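IAA acetyltransferase (Bacillus cereus ATCC 14579, PDB 1Y9K) probably transfers an acetyl group to an amino group of its substrate, as a member of the GNAT family of N-acetyltransferases. Local coordinates at residues Ala31-Arg36 / Val51-Glu56; Lys60-Met65 / Tyr93-Leu98; Ile78-Leu83 / Leu110-Lys115; Leu98-Gly103 / Cys116-Phe121; Phe121-Asp126 / Asp145-Ala150. All blocks are in the same frame, centred on the assembly; numbering follows the deposited sequence.

In the fold
All five contacts involve the mixed beta sheet of a GNAT-type fold or the helices packed on it. Contact 4 is the most buried and contact 5 lies at the surface; contacts 1, 2 and 3 are partly buried. Contacts 1 and 2 meet in the sheet, where strands 48-56 and 61-69 are neighbours. Contacts 2 and 4 share L98 on strand 97-103. Contacts 4 and 5 share F121 on strand 119-124. Contacts 2 and 5 are strand pairings built on backbone hydrogen bonds, and a salt bridge from E63 to R148 ties them together. Contacts 1, 3 and 4 rest on side chains, with two bridging waters added at the edge of contact 1.

Contact 1: Ala31-Arg36 / Val51-Glu56; sequences ATYVQR and VYVLLE
Helix 27-36 packs across strand 48-56 here, a helix-on-sheet contact within the GNAT fold. The short segments 31-36 and 51-56 cross at 73°, with their axes 8.1 Å apart. V53 and L55 point toward the helix, and Y33 points back at them. Y33 meets V53 with the edge of its ring: CD1 of Y33 lies 3.7 Å from CG1 of V53. The two side chains cross at about a right angle. Y33 reaches there with CG in the crowded position between the backbone N and the carbonyl carbon (chi1 52°). L55 has CG anti to the backbone N, and its CD1 rests 3.6 Å from CB of R36. The R36 chain bends at chi3 (51°), which lays one guanidinium face over the L55 methyls. CD1 of L55 sits 4.0 Å from that plane, over its centre. Two waters bridge the exposed end of the contact. One donates to R36 O and accepts from E56 N. Further out, the Y33 hydroxyl is hydrogen-bonded to D24 and N66, which fix the far end of the ring. M65 of the next strand, 61-69, touches both Y33 and L55. The other water lies at the tip of R36: it accepts from NH2 of R36 at 2.8 Å and donates to O of E56 at 2.7 Å.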
# COMPACT_ATOMS: atom_id res chain seq x y z
N ALA A 31 -11.41 -7.11 -1.10
CA ALA A 31 -12.04 -8.06 -0.20
C ALA A 31 -11.13 -9.23 0.19
O ALA A 31 -11.13 -9.64 1.35
CB ALA A 31 -13.35 -8.58 -0.79
N THR A 32 -10.34 -9.74 -0.77
CA THR A 32 -9.40 -10.84 -0.51
C THR A 32 -8.44 -10.54 0.67
O THR A 32 -8.27 -11.40 1.55
CB THR A 32 -8.64 -11.36 -1.80
OG1 THR A 32 -7.72 -10.37 -2.34
CG2 THR A 32 -9.63 -11.78 -2.89
N TYR A 33 -7.89 -9.33 0.73
CA TYR A 33 -6.94 -9.02 1.79
C TYR A 33 -7.45 -8.27 3.04
O TYR A 33 -6.80 -8.31 4.09
CB TYR A 33 -5.68 -8.36 1.25
CG TYR A 33 -5.87 -7.15 0.35
CD1 TYR A 33 -6.04 -5.88 0.89
CD2 TYR A 33 -5.80 -7.28 -1.03
CE1 TYR A 33 -6.17 -4.76 0.07
CE2 TYR A 33 -5.93 -6.17 -1.87
CZ TYR A 33 -6.11 -4.92 -1.31
OH TYR A 33 -6.24 -3.83 -2.13
N VAL A 34 -8.58 -7.59 2.94
CA VAL A 34 -9.09 -6.87 4.11
C VAL A 34 -9.62 -7.84 5.16
O VAL A 34 -9.40 -7.63 6.35
CB VAL A 34 -10.12 -5.74 3.77
CG1 VAL A 34 -9.49 -4.66 2.89
CG2 VAL A 34 -11.38 -6.30 3.12
N GLN A 35 -10.28 -8.91 4.72
CA GLN A 35 -10.77 -9.97 5.60
C GLN A 35 -9.64 -10.56 6.45
O GLN A 35 -9.81 -10.79 7.66
CB GLN A 35 -11.43 -11.09 4.78
CG GLN A 35 -12.47 -11.95 5.53
CD GLN A 35 -11.87 -12.94 6.56
OE1 GLN A 35 -12.44 -13.13 7.65
NE2 GLN A 35 -10.74 -13.58 6.22
N ARG A 36 -8.49 -10.79 5.81
CA ARG A 36 -7.36 -11.47 6.45
C ARG A 36 -6.36 -10.53 7.11
O ARG A 36 -5.57 -10.96 7.95
CB ARG A 36 -6.65 -12.37 5.43
CG ARG A 36 -7.38 -13.66 5.07
CD ARG A 36 -6.55 -14.50 4.08
NE ARG A 36 -5.18 -14.69 4.57
CZ ARG A 36 -4.08 -14.73 3.81
NH1 ARG A 36 -4.16 -14.59 2.48
NH2 ARG A 36 -2.90 -14.90 4.39
N VAL A 51 -4.81 5.58 3.85
CA VAL A 51 -5.07 4.24 4.32
C VAL A 51 -3.89 3.35 3.96
O VAL A 51 -3.12 3.67 3.05
CB VAL A 51 -6.41 3.68 3.74
CG1 VAL A 51 -6.37 3.59 2.20
CG2 VAL A 51 -6.78 2.35 4.38
N TYR A 52 -3.73 2.26 4.72
CA TYR A 52 -2.90 1.12 4.32
C TYR A 52 -3.43 -0.18 4.94
O TYR A 52 -4.08 -0.16 5.99
CB TYR A 52 -1.41 1.35 4.63
CG TYR A 52 -1.00 1.24 6.09
CD1 TYR A 52 -0.79 -0.01 6.69
CD2 TYR A 52 -0.77 2.38 6.87
CE1 TYR A 52 -0.39 -0.12 8.02
CE2 TYR A 52 -0.36 2.29 8.20
CZ TYR A 52 -0.18 1.03 8.76
OH TYR A 52 0.22 0.92 10.07
N VAL A 53 -3.18 -1.30 4.27
CA VAL A 53 -3.57 -2.62 4.73
C VAL A 53 -2.30 -3.47 4.80
O VAL A 53 -1.56 -3.58 3.82
CB VAL A 53 -4.62 -3.30 3.78
CG1 VAL A 53 -5.04 -4.68 4.29
CG2 VAL A 53 -5.84 -2.42 3.62
N LEU A 54 -2.06 -4.03 5.99
CA LEU A 54 -0.98 -4.99 6.23
C LEU A 54 -1.53 -6.40 6.20
O LEU A 54 -2.58 -6.67 6.78
CB LEU A 54 -0.32 -4.73 7.58
CG LEU A 54 0.65 -3.56 7.62
CD1 LEU A 54 1.20 -3.37 9.01
CD2 LEU A 54 1.78 -3.76 6.62
N LEU A 55 -0.85 -7.30 5.49
CA LEU A 55 -1.20 -8.71 5.51
C LEU A 55 0.02 -9.55 5.89
O LEU A 55 1.11 -9.31 5.39
CB LEU A 55 -1.74 -9.14 4.14
CG LEU A 55 -2.26 -10.57 3.95
CD1 LEU A 55 -3.53 -10.80 4.76
CD2 LEU A 55 -2.49 -10.89 2.48
N GLU A 56 -0.18 -10.50 6.80
CA GLU A 56 0.87 -11.44 7.18
C GLU A 56 0.91 -12.59 6.18
O GLU A 56 -0.09 -13.29 5.97
CB GLU A 56 0.67 -11.96 8.61
CG GLU A 56 1.95 -12.52 9.22
CD GLU A 56 1.74 -13.10 10.62
OE1 GLU A 56 0.66 -12.94 11.20
OE2 GLU A 56 2.69 -13.72 11.13
O HOH W 1 -2.54 -13.98 7.01
O HOH W 2 -2.70 -10.00 8.67

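Contact 2: Lys60-Met65 / Tyr93-Leu98; sequences KTMEIM and YGMSKL
One carbonyl oxygen, K60 O, takes two backbone N-H groups in a row. S96 N donates to K60 O at 2.9 Å and K97 N donates to K60 O at 3.2 Å. Both donors lie in the carbonyl plane, and both bonds are somewhat bent. K60 O thus grips the chain at S96 and K97, where strand 97-103 begins. The next bond is M62 N to K97 O at 3.0 Å, nearly along the C=O axis. T61 pairs with K97 and M62 with L98, both in parallel register. This is the start of the parallel pairing in the beta-alpha-beta crossover of strand 61-69, helix 78-92 and strand 97-103. The helix ends in a Schellman motif at G94, whose phi is positive. On one sheet face the side chains of T61 and K97 lie side by side, pointing the same way. The amine of K97 goes on to a salt bridge with E99. M62 points to the other face with L98. The loop selenomethionine M95 crosses M62, also a selenomethionine, at about a right angle, CG of M62 being 3.6 Å from CG of M95. M95 bends at chi2 (-71°), and its SE sits 3.5 Å from N of T61. SE of M62 approaches the Y93 ring obliquely, a Met-aromatic contact 5.3 Å from the centroid. CD1 of L98 touches CB of M62 at 4.0 Å, and CD2 of L98 meets CD1 of I64.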
# COMPACT_ATOMS: atom_id res chain seq x y z
N LYS A 60 7.08 -14.54 9.46
CA LYS A 60 7.71 -13.32 9.99
C LYS A 60 7.69 -12.16 8.97
O LYS A 60 8.46 -11.20 9.08
CB LYS A 60 9.14 -13.60 10.49
CG LYS A 60 9.26 -14.54 11.71
CD LYS A 60 8.60 -13.91 12.92
CE LYS A 60 8.40 -14.89 14.09
NZ LYS A 60 7.17 -14.51 14.87
N THR A 61 6.77 -12.27 8.01
CA THR A 61 6.66 -11.33 6.91
C THR A 61 5.27 -10.70 6.83
O THR A 61 4.25 -11.41 6.83
CB THR A 61 6.98 -12.02 5.55
OG1 THR A 61 8.25 -12.69 5.65
CG2 THR A 61 7.05 -11.00 4.42
N MSE A 62 5.23 -9.37 6.77
CA MSE A 62 4.02 -8.66 6.37
C MSE A 62 4.22 -7.96 5.02
O MSE A 62 5.35 -7.63 4.62
CB MSE A 62 3.55 -7.67 7.45
CG MSE A 62 2.94 -8.37 8.70
SE MSE A 62 2.12 -7.37 9.98
CE MSE A 62 3.27 -6.12 10.34
N GLU A 63 3.12 -7.78 4.30
CA GLU A 63 3.12 -7.01 3.08
C GLU A 63 2.08 -5.90 3.14
O GLU A 63 0.95 -6.13 3.57
CB GLU A 63 2.82 -7.90 1.88
CG GLU A 63 2.94 -7.15 0.56
CD GLU A 63 2.89 -8.06 -0.65
OE1 GLU A 63 3.09 -9.29 -0.51
OE2 GLU A 63 2.66 -7.52 -1.75
N ILE A 64 2.47 -4.71 2.68
CA ILE A 64 1.53 -3.62 2.43
C ILE A 64 0.74 -3.91 1.15
O ILE A 64 1.26 -3.74 0.04
CB ILE A 64 2.23 -2.25 2.35
CG1 ILE A 64 3.03 -2.00 3.63
CG2 ILE A 64 1.19 -1.16 2.16
CD1 ILE A 64 4.09 -0.91 3.54
N MSE A 65 -0.49 -4.39 1.32
CA MSE A 65 -1.31 -4.87 0.19
C MSE A 65 -1.97 -3.74 -0.56
O MSE A 65 -2.38 -3.88 -1.72
CB MSE A 65 -2.38 -5.84 0.67
CG MSE A 65 -1.85 -7.16 1.25
SE MSE A 65 -0.69 -8.05 0.19
CE MSE A 65 -1.68 -8.34 -1.27
N TYR A 93 4.55 -6.22 15.65
CA TYR A 93 4.00 -7.58 15.54
C TYR A 93 5.05 -8.69 15.54
O TYR A 93 4.72 -9.88 15.47
CB TYR A 93 3.05 -7.69 14.34
CG TYR A 93 1.67 -7.16 14.65
CD1 TYR A 93 1.26 -5.91 14.18
CD2 TYR A 93 0.77 -7.89 15.45
CE1 TYR A 93 -0.01 -5.40 14.47
CE2 TYR A 93 -0.50 -7.39 15.75
CZ TYR A 93 -0.88 -6.15 15.26
OH TYR A 93 -2.13 -5.65 15.54
N GLY A 94 6.33 -8.31 15.63
CA GLY A 94 7.42 -9.28 15.68
C GLY A 94 7.92 -9.74 14.32
O GLY A 94 8.66 -10.72 14.24
N MSE A 95 7.52 -9.04 13.26
CA MSE A 95 7.99 -9.35 11.91
C MSE A 95 9.44 -8.91 11.68
O MSE A 95 9.92 -7.94 12.28
CB MSE A 95 7.07 -8.73 10.83
CG MSE A 95 5.57 -9.00 11.01
SE MSE A 95 5.05 -10.69 10.68
CE MSE A 95 4.93 -11.33 12.33
N SER A 96 10.13 -9.65 10.81
CA SER A 96 11.48 -9.30 10.41
C SER A 96 11.57 -8.81 8.95
O SER A 96 12.61 -8.31 8.53
CB SER A 96 12.42 -10.49 10.63
OG SER A 96 12.11 -11.54 9.73
N LYS A 97 10.48 -8.94 8.20
CA LYS A 97 10.46 -8.55 6.79
C LYS A 97 9.15 -7.83 6.44
O LYS A 97 8.06 -8.31 6.76
CB LYS A 97 10.66 -9.79 5.89
CG LYS A 97 11.07 -9.48 4.45
CD LYS A 97 11.30 -10.75 3.62
CE LYS A 97 12.36 -10.52 2.54
NZ LYS A 97 11.91 -10.95 1.16
N LEU A 98 9.28 -6.67 5.80
CA LEU A 98 8.13 -5.95 5.24
C LEU A 98 8.25 -5.83 3.72
O LEU A 98 9.29 -5.44 3.20
CB LEU A 98 7.97 -4.56 5.89
CG LEU A 98 6.69 -3.76 5.57
CD1 LEU A 98 5.39 -4.46 6.01
CD2 LEU A 98 6.77 -2.36 6.14

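Contact 3: Ile78-Leu83 / Leu110-Lys115; sequences IGKKLL and LALYQK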
# COMPACT_ATOMS: atom_id res chain seq x y z
N ILE A 78 2.17 12.59 3.33
CA ILE A 78 1.23 11.67 3.98
C ILE A 78 1.56 10.20 3.67
O ILE A 78 1.42 9.33 4.54
CB ILE A 78 -0.25 12.04 3.67
CG1 ILE A 78 -0.53 13.49 4.09
CG2 ILE A 78 -1.23 11.11 4.38
CD1 ILE A 78 -1.74 14.12 3.43
N GLY A 79 2.03 9.94 2.45
CA GLY A 79 2.52 8.61 2.06
C GLY A 79 3.69 8.21 2.92
O GLY A 79 3.67 7.15 3.55
N LYS A 80 4.71 9.07 2.95
CA LYS A 80 5.82 9.01 3.92
C LYS A 80 5.35 8.59 5.31
O LYS A 80 5.88 7.62 5.87
CB LYS A 80 6.47 10.39 4.02
CG LYS A 80 7.79 10.56 3.29
CD LYS A 80 8.94 10.79 4.28
CE LYS A 80 9.41 9.49 4.95
NZ LYS A 80 10.28 9.76 6.14
N LYS A 81 4.37 9.31 5.85
CA LYS A 81 3.84 9.06 7.20
C LYS A 81 3.18 7.70 7.39
O LYS A 81 3.43 7.03 8.38
CB LYS A 81 2.88 10.18 7.61
CG LYS A 81 3.58 11.40 8.20
CD LYS A 81 2.80 12.68 7.96
CE LYS A 81 3.52 13.87 8.58
NZ LYS A 81 3.42 15.10 7.73
N LEU A 82 2.33 7.30 6.44
CA LEU A 82 1.66 6.00 6.48
C LEU A 82 2.67 4.86 6.42
O LEU A 82 2.48 3.81 7.05
CB LEU A 82 0.67 5.85 5.32
CG LEU A 82 -0.68 6.57 5.39
CD1 LEU A 82 -1.36 6.56 4.01
CD2 LEU A 82 -1.60 5.98 6.47
N LEU A 83 3.74 5.08 5.66
CA LEU A 83 4.79 4.10 5.43
C LEU A 83 5.62 3.89 6.70
O LEU A 83 5.80 2.76 7.13
CB LEU A 83 5.66 4.56 4.26
CG LEU A 83 6.05 3.60 3.14
CD1 LEU A 83 4.92 2.65 2.73
CD2 LEU A 83 6.51 4.43 1.96
N LEU A 110 7.85 4.07 -6.55
CA LEU A 110 9.18 3.44 -6.57
C LEU A 110 10.26 4.28 -5.87
O LEU A 110 11.03 3.74 -5.08
CB LEU A 110 9.62 3.10 -7.99
CG LEU A 110 8.93 1.96 -8.75
CD1 LEU A 110 9.48 1.86 -10.18
CD2 LEU A 110 9.09 0.64 -8.02
N ALA A 111 10.31 5.58 -6.16
CA ALA A 111 11.22 6.50 -5.47
C ALA A 111 10.90 6.61 -3.98
O ALA A 111 11.81 6.52 -3.14
CB ALA A 111 11.22 7.89 -6.12
N LEU A 112 9.62 6.80 -3.65
CA LEU A 112 9.17 6.91 -2.26
C LEU A 112 9.56 5.69 -1.41
O LEU A 112 10.19 5.83 -0.37
CB LEU A 112 7.65 7.14 -2.19
CG LEU A 112 7.03 7.29 -0.79
CD1 LEU A 112 7.49 8.59 -0.12
CD2 LEU A 112 5.50 7.20 -0.82
N TYR A 113 9.18 4.49 -1.86
CA TYR A 113 9.49 3.26 -1.15
C TYR A 113 10.97 3.09 -0.88
O TYR A 113 11.37 2.75 0.23
CB TYR A 113 8.94 2.03 -1.91
CG TYR A 113 7.43 2.02 -2.06
CD1 TYR A 113 6.61 2.68 -1.15
CD2 TYR A 113 6.83 1.32 -3.10
CE1 TYR A 113 5.20 2.68 -1.29
CE2 TYR A 113 5.44 1.30 -3.25
CZ TYR A 113 4.63 1.98 -2.34
OH TYR A 113 3.27 1.96 -2.48
N GLN A 114 11.80 3.36 -1.90
CA GLN A 114 13.25 3.22 -1.76
C GLN A 114 13.86 4.26 -0.81
O GLN A 114 14.76 3.93 -0.03
CB GLN A 114 13.92 3.29 -3.13
CG GLN A 114 13.56 2.17 -4.07
CD GLN A 114 14.33 2.25 -5.36
OE1 GLN A 114 13.88 2.86 -6.34
NE2 GLN A 114 15.51 1.66 -5.37
N LYS A 115 13.36 5.49 -0.87
CA LYS A 115 13.74 6.55 0.07
C LYS A 115 13.43 6.12 1.50
O LYS A 115 14.15 6.47 2.42
CB LYS A 115 13.01 7.86 -0.23
CG LYS A 115 13.53 8.62 -1.44
CD LYS A 115 12.87 9.98 -1.59
CE LYS A 115 13.17 10.61 -2.96
NZ LYS A 115 13.00 12.11 -2.96
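Helix segments 78-83 and 110-115 cross at -45°, their axes 10.6 Å apart at closest approach. K80 and L112 have the nearest CA atoms, 7.3 Å apart. L112 points into the gap with CG anti to its backbone N (chi1 -179°). Its two methyls part ways. CD1 of L112 lies 3.9 Å from CG of K80, whose chain bends at chi2 and chi3. CD2 of L112 faces the backbone of G79, which offers no side chain at this close point. This is apolar helix-helix packing within the GNAT fold. Helix 78-92 belongs to a beta-alpha-beta unit, and helix 107-115 follows that unit's last strand. L83 points toward helix 107-115 and wedges its CD2 between L112 and Y113. CD2 of L83 is 4.0 Å from CG of L112. The same methyl meets the Y113 ring at its edge, in plane, 3.6 Å from CD1 of Y113. Below both helices lies the sheet: I67 of strand 61-69 touches both L83 and Y113.

Contact 4: Leu98-Gly103 / Cys116-Phe121; sequences LEVGTG and CGFRIF
The chain leaves helix 107-115 through a Schellman motif at G117, and F118 then packs against strand 97-103 of the GNAT sheet. The F118 ring carries the tight, buried part. CG1 of V100 lies over one ring face, offset toward the rim, in a CH-pi contact 3.9 Å from the F118 centroid. V100 places that methyl in the crowded position between its backbone N and carbonyl carbon (chi1 67°). L98 meets the far end of the ring, its CD2 being 3.6 Å from CZ of F118. L98 O lies at the ring edge, 3.4 Å from CE2 of F118. M151 of strand 141-152 also touches F118. The looser side is at F121, which is exposed. The E99 chain extends beyond CG toward this ring. E99 is held mainly by a salt bridge from its OE2 to K97. The carboxylate and the F121 ring are turned 30° apart, and OE2 of E99 approaches CZ of F121 obliquely at 3.6 Å.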
# COMPACT_ATOMS: atom_id res chain seq x y z
N LEU A 98 9.28 -6.67 5.80
CA LEU A 98 8.13 -5.95 5.24
C LEU A 98 8.25 -5.83 3.72
O LEU A 98 9.29 -5.44 3.20
CB LEU A 98 7.97 -4.56 5.89
CG LEU A 98 6.69 -3.76 5.57
CD1 LEU A 98 5.39 -4.46 6.01
CD2 LEU A 98 6.77 -2.36 6.14
N GLU A 99 7.17 -6.20 3.02
CA GLU A 99 7.12 -6.13 1.56
C GLU A 99 6.03 -5.19 1.05
O GLU A 99 5.01 -4.96 1.71
CB GLU A 99 6.95 -7.51 0.94
CG GLU A 99 8.08 -8.49 1.33
CD GLU A 99 8.01 -9.82 0.61
OE1 GLU A 99 6.91 -10.27 0.27
OE2 GLU A 99 9.07 -10.43 0.39
N VAL A 100 6.27 -4.65 -0.13
CA VAL A 100 5.31 -3.82 -0.83
C VAL A 100 5.52 -4.04 -2.33
O VAL A 100 6.66 -4.14 -2.80
CB VAL A 100 5.46 -2.32 -0.42
CG1 VAL A 100 6.81 -1.75 -0.91
CG2 VAL A 100 4.28 -1.49 -0.92
N GLY A 101 4.42 -4.14 -3.07
CA GLY A 101 4.47 -4.21 -4.52
C GLY A 101 3.93 -2.92 -5.09
O GLY A 101 3.15 -2.22 -4.43
N THR A 102 4.35 -2.60 -6.31
CA THR A 102 3.78 -1.51 -7.08
C THR A 102 4.03 -1.74 -8.57
O THR A 102 4.93 -2.49 -8.93
CB THR A 102 4.30 -0.13 -6.61
OG1 THR A 102 3.34 0.86 -6.97
CG2 THR A 102 5.65 0.22 -7.24
N GLY A 103 3.20 -1.12 -9.41
CA GLY A 103 3.33 -1.23 -10.86
C GLY A 103 4.62 -0.65 -11.42
O GLY A 103 5.21 0.26 -10.82
N CYS A 116 12.36 5.35 1.66
CA CYS A 116 11.93 4.87 2.96
C CYS A 116 12.57 3.53 3.37
O CYS A 116 12.24 2.98 4.41
CB CYS A 116 10.39 4.79 3.01
SG CYS A 116 9.55 6.43 2.85
N GLY A 117 13.49 3.00 2.57
CA GLY A 117 14.26 1.81 2.97
C GLY A 117 13.97 0.50 2.24
O GLY A 117 14.66 -0.49 2.45
N PHE A 118 12.94 0.49 1.39
CA PHE A 118 12.60 -0.68 0.58
C PHE A 118 13.59 -0.90 -0.57
O PHE A 118 14.04 0.05 -1.22
CB PHE A 118 11.17 -0.56 0.05
CG PHE A 118 10.11 -0.76 1.11
CD1 PHE A 118 9.59 0.33 1.81
CD2 PHE A 118 9.64 -2.04 1.40
CE1 PHE A 118 8.61 0.14 2.79
CE2 PHE A 118 8.66 -2.23 2.38
CZ PHE A 118 8.14 -1.14 3.07
N ARG A 119 13.92 -2.16 -0.82
CA ARG A 119 14.79 -2.50 -1.92
C ARG A 119 14.05 -3.36 -2.95
O ARG A 119 13.35 -4.30 -2.59
CB ARG A 119 16.04 -3.21 -1.41
CG ARG A 119 17.12 -3.38 -2.46
CD ARG A 119 18.22 -4.25 -1.93
NE ARG A 119 19.29 -4.43 -2.90
CZ ARG A 119 20.38 -5.15 -2.67
NH1 ARG A 119 20.52 -5.76 -1.50
NH2 ARG A 119 21.31 -5.28 -3.61
N ILE A 120 14.21 -3.02 -4.23
CA ILE A 120 13.58 -3.77 -5.32
C ILE A 120 14.31 -5.10 -5.47
O ILE A 120 15.53 -5.12 -5.57
CB ILE A 120 13.62 -2.98 -6.67
CG1 ILE A 120 12.90 -1.63 -6.57
CG2 ILE A 120 13.03 -3.80 -7.81
CD1 ILE A 120 13.41 -0.59 -7.62
N PHE A 121 13.56 -6.20 -5.49
CA PHE A 121 14.17 -7.54 -5.55
C PHE A 121 13.60 -8.46 -6.63
O PHE A 121 14.22 -9.45 -6.96
CB PHE A 121 14.17 -8.22 -4.17
CG PHE A 121 12.82 -8.74 -3.72
CD1 PHE A 121 12.44 -10.05 -3.97
CD2 PHE A 121 11.94 -7.92 -3.03
CE1 PHE A 121 11.19 -10.53 -3.56
CE2 PHE A 121 10.69 -8.40 -2.61
CZ PHE A 121 10.32 -9.70 -2.88

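Contact 5: Phe121-Asp126 / Asp145-Ala150; sequences FSIDFD and DMIRLA
Strands 119-124 and 141-152 pair antiparallel at the protein surface, with a classic beta bulge where F121 and S122 both face R148. Backbone bonds come first. F121 N donates to R148 O at 2.9 Å, almost straight at 173°. R148 N donates to S122 O at 2.7 Å, from above the carbonyl plane. D124 and M146 form a hydrogen-bonded pair with two N-H to O bonds. I123 and I147 form the non-hydrogen-bonded pair between S122-R148 and D124-M146. Apolar contacts follow. The F121 ring lies alongside R148, whose CB sits over the ring face in a CH-pi contact. CE2 of F121 also touches CB of A150 at 3.6 Å. I123 and I147 lie side by side, CG1 of I123 meeting CD1 of I147. Charged groups are looser. OD2 of D124 stays 4.1 Å from NE of R148, well out of the guanidinium plane, so no N-H points at it and any attraction is probably one of charge alone. R148 bends at chi2 and chi3, and its NH1 forms a salt bridge with E63. D126, in the N-cap position before helix 127-131, makes no capping bond with its side chain. Its backbone N donates to OD1 of D145 at 2.8 Å, on the anti lone pair of that oxygen.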
# COMPACT_ATOMS: atom_id res chain seq x y z
N PHE A 121 13.56 -6.20 -5.49
CA PHE A 121 14.17 -7.54 -5.55
C PHE A 121 13.60 -8.46 -6.63
O PHE A 121 14.22 -9.45 -6.96
CB PHE A 121 14.17 -8.22 -4.17
CG PHE A 121 12.82 -8.74 -3.72
CD1 PHE A 121 12.44 -10.05 -3.97
CD2 PHE A 121 11.94 -7.92 -3.03
CE1 PHE A 121 11.19 -10.53 -3.56
CE2 PHE A 121 10.69 -8.40 -2.61
CZ PHE A 121 10.32 -9.70 -2.88
N SER A 122 12.44 -8.13 -7.19
CA SER A 122 11.72 -9.06 -8.05
C SER A 122 10.60 -8.39 -8.86
O SER A 122 10.12 -7.31 -8.50
CB SER A 122 11.11 -10.18 -7.20
OG SER A 122 11.09 -11.39 -7.93
N ILE A 123 10.18 -9.06 -9.93
CA ILE A 123 9.13 -8.60 -10.84
C ILE A 123 8.13 -9.74 -11.08
O ILE A 123 8.52 -10.81 -11.55
CB ILE A 123 9.72 -8.16 -12.22
CG1 ILE A 123 10.83 -7.12 -12.05
CG2 ILE A 123 8.62 -7.61 -13.14
CD1 ILE A 123 11.95 -7.24 -13.07
N ASP A 124 6.85 -9.53 -10.74
CA ASP A 124 5.78 -10.42 -11.21
C ASP A 124 5.30 -9.90 -12.56
O ASP A 124 4.59 -8.90 -12.63
CB ASP A 124 4.57 -10.46 -10.26
CG ASP A 124 4.89 -11.05 -8.89
OD1 ASP A 124 5.87 -11.83 -8.75
OD2 ASP A 124 4.12 -10.74 -7.94
N PHE A 125 5.68 -10.59 -13.64
CA PHE A 125 5.32 -10.18 -14.99
C PHE A 125 3.84 -10.39 -15.29
O PHE A 125 3.27 -11.41 -14.95
CB PHE A 125 6.18 -10.90 -16.04
CG PHE A 125 7.62 -10.50 -16.00
CD1 PHE A 125 8.58 -11.35 -15.44
CD2 PHE A 125 8.03 -9.26 -16.50
CE1 PHE A 125 9.93 -10.97 -15.39
CE2 PHE A 125 9.37 -8.87 -16.45
CZ PHE A 125 10.32 -9.73 -15.90
N ASP A 126 3.23 -9.39 -15.93
CA ASP A 126 1.84 -9.44 -16.40
C ASP A 126 0.82 -9.52 -15.26
O ASP A 126 -0.33 -9.91 -15.47
CB ASP A 126 1.63 -10.60 -17.39
CG ASP A 126 2.41 -10.41 -18.68
OD1 ASP A 126 2.32 -9.32 -19.29
OD2 ASP A 126 3.09 -11.38 -19.09
N ASP A 145 3.43 -4.88 -14.99
CA ASP A 145 4.14 -5.79 -14.10
C ASP A 145 4.17 -5.25 -12.67
O ASP A 145 4.22 -4.03 -12.49
CB ASP A 145 5.58 -5.97 -14.59
CG ASP A 145 5.66 -6.34 -16.06
OD1 ASP A 145 4.94 -7.26 -16.49
OD2 ASP A 145 6.46 -5.72 -16.80
N MSE A 146 4.15 -6.14 -11.68
CA MSE A 146 4.32 -5.74 -10.29
C MSE A 146 5.79 -5.81 -9.89
O MSE A 146 6.42 -6.87 -9.92
CB MSE A 146 3.46 -6.61 -9.35
CG MSE A 146 3.32 -6.10 -7.90
SE MSE A 146 2.31 -4.58 -7.73
CE MSE A 146 0.74 -5.30 -7.22
N ILE A 147 6.35 -4.65 -9.55
CA ILE A 147 7.69 -4.59 -8.99
C ILE A 147 7.59 -4.88 -7.50
O ILE A 147 6.78 -4.27 -6.78
CB ILE A 147 8.38 -3.21 -9.25
CG1 ILE A 147 8.33 -2.82 -10.75
CG2 ILE A 147 9.80 -3.18 -8.70
CD1 ILE A 147 8.78 -3.87 -11.73
N ARG A 148 8.41 -5.82 -7.03
CA ARG A 148 8.36 -6.31 -5.65
C ARG A 148 9.52 -5.70 -4.88
O ARG A 148 10.68 -5.73 -5.35
CB ARG A 148 8.44 -7.84 -5.61
CG ARG A 148 7.42 -8.59 -6.47
CD ARG A 148 6.04 -8.55 -5.84
NE ARG A 148 6.01 -9.32 -4.59
CZ ARG A 148 5.10 -9.17 -3.62
NH1 ARG A 148 4.13 -8.27 -3.76
NH2 ARG A 148 5.17 -9.93 -2.52
N LEU A 149 9.22 -5.15 -3.71
CA LEU A 149 10.22 -4.53 -2.87
C LEU A 149 10.13 -5.08 -1.45
O LEU A 149 9.06 -5.54 -1.02
CB LEU A 149 10.07 -2.99 -2.85
CG LEU A 149 10.13 -2.11 -4.11
CD1 LEU A 149 8.75 -1.94 -4.77
CD2 LEU A 149 10.70 -0.75 -3.75
N ALA A 150 11.24 -5.05 -0.74
CA ALA A 150 11.30 -5.61 0.60
C ALA A 150 12.23 -4.84 1.50
O ALA A 150 13.16 -4.17 1.05
CB ALA A 150 11.69 -7.08 0.55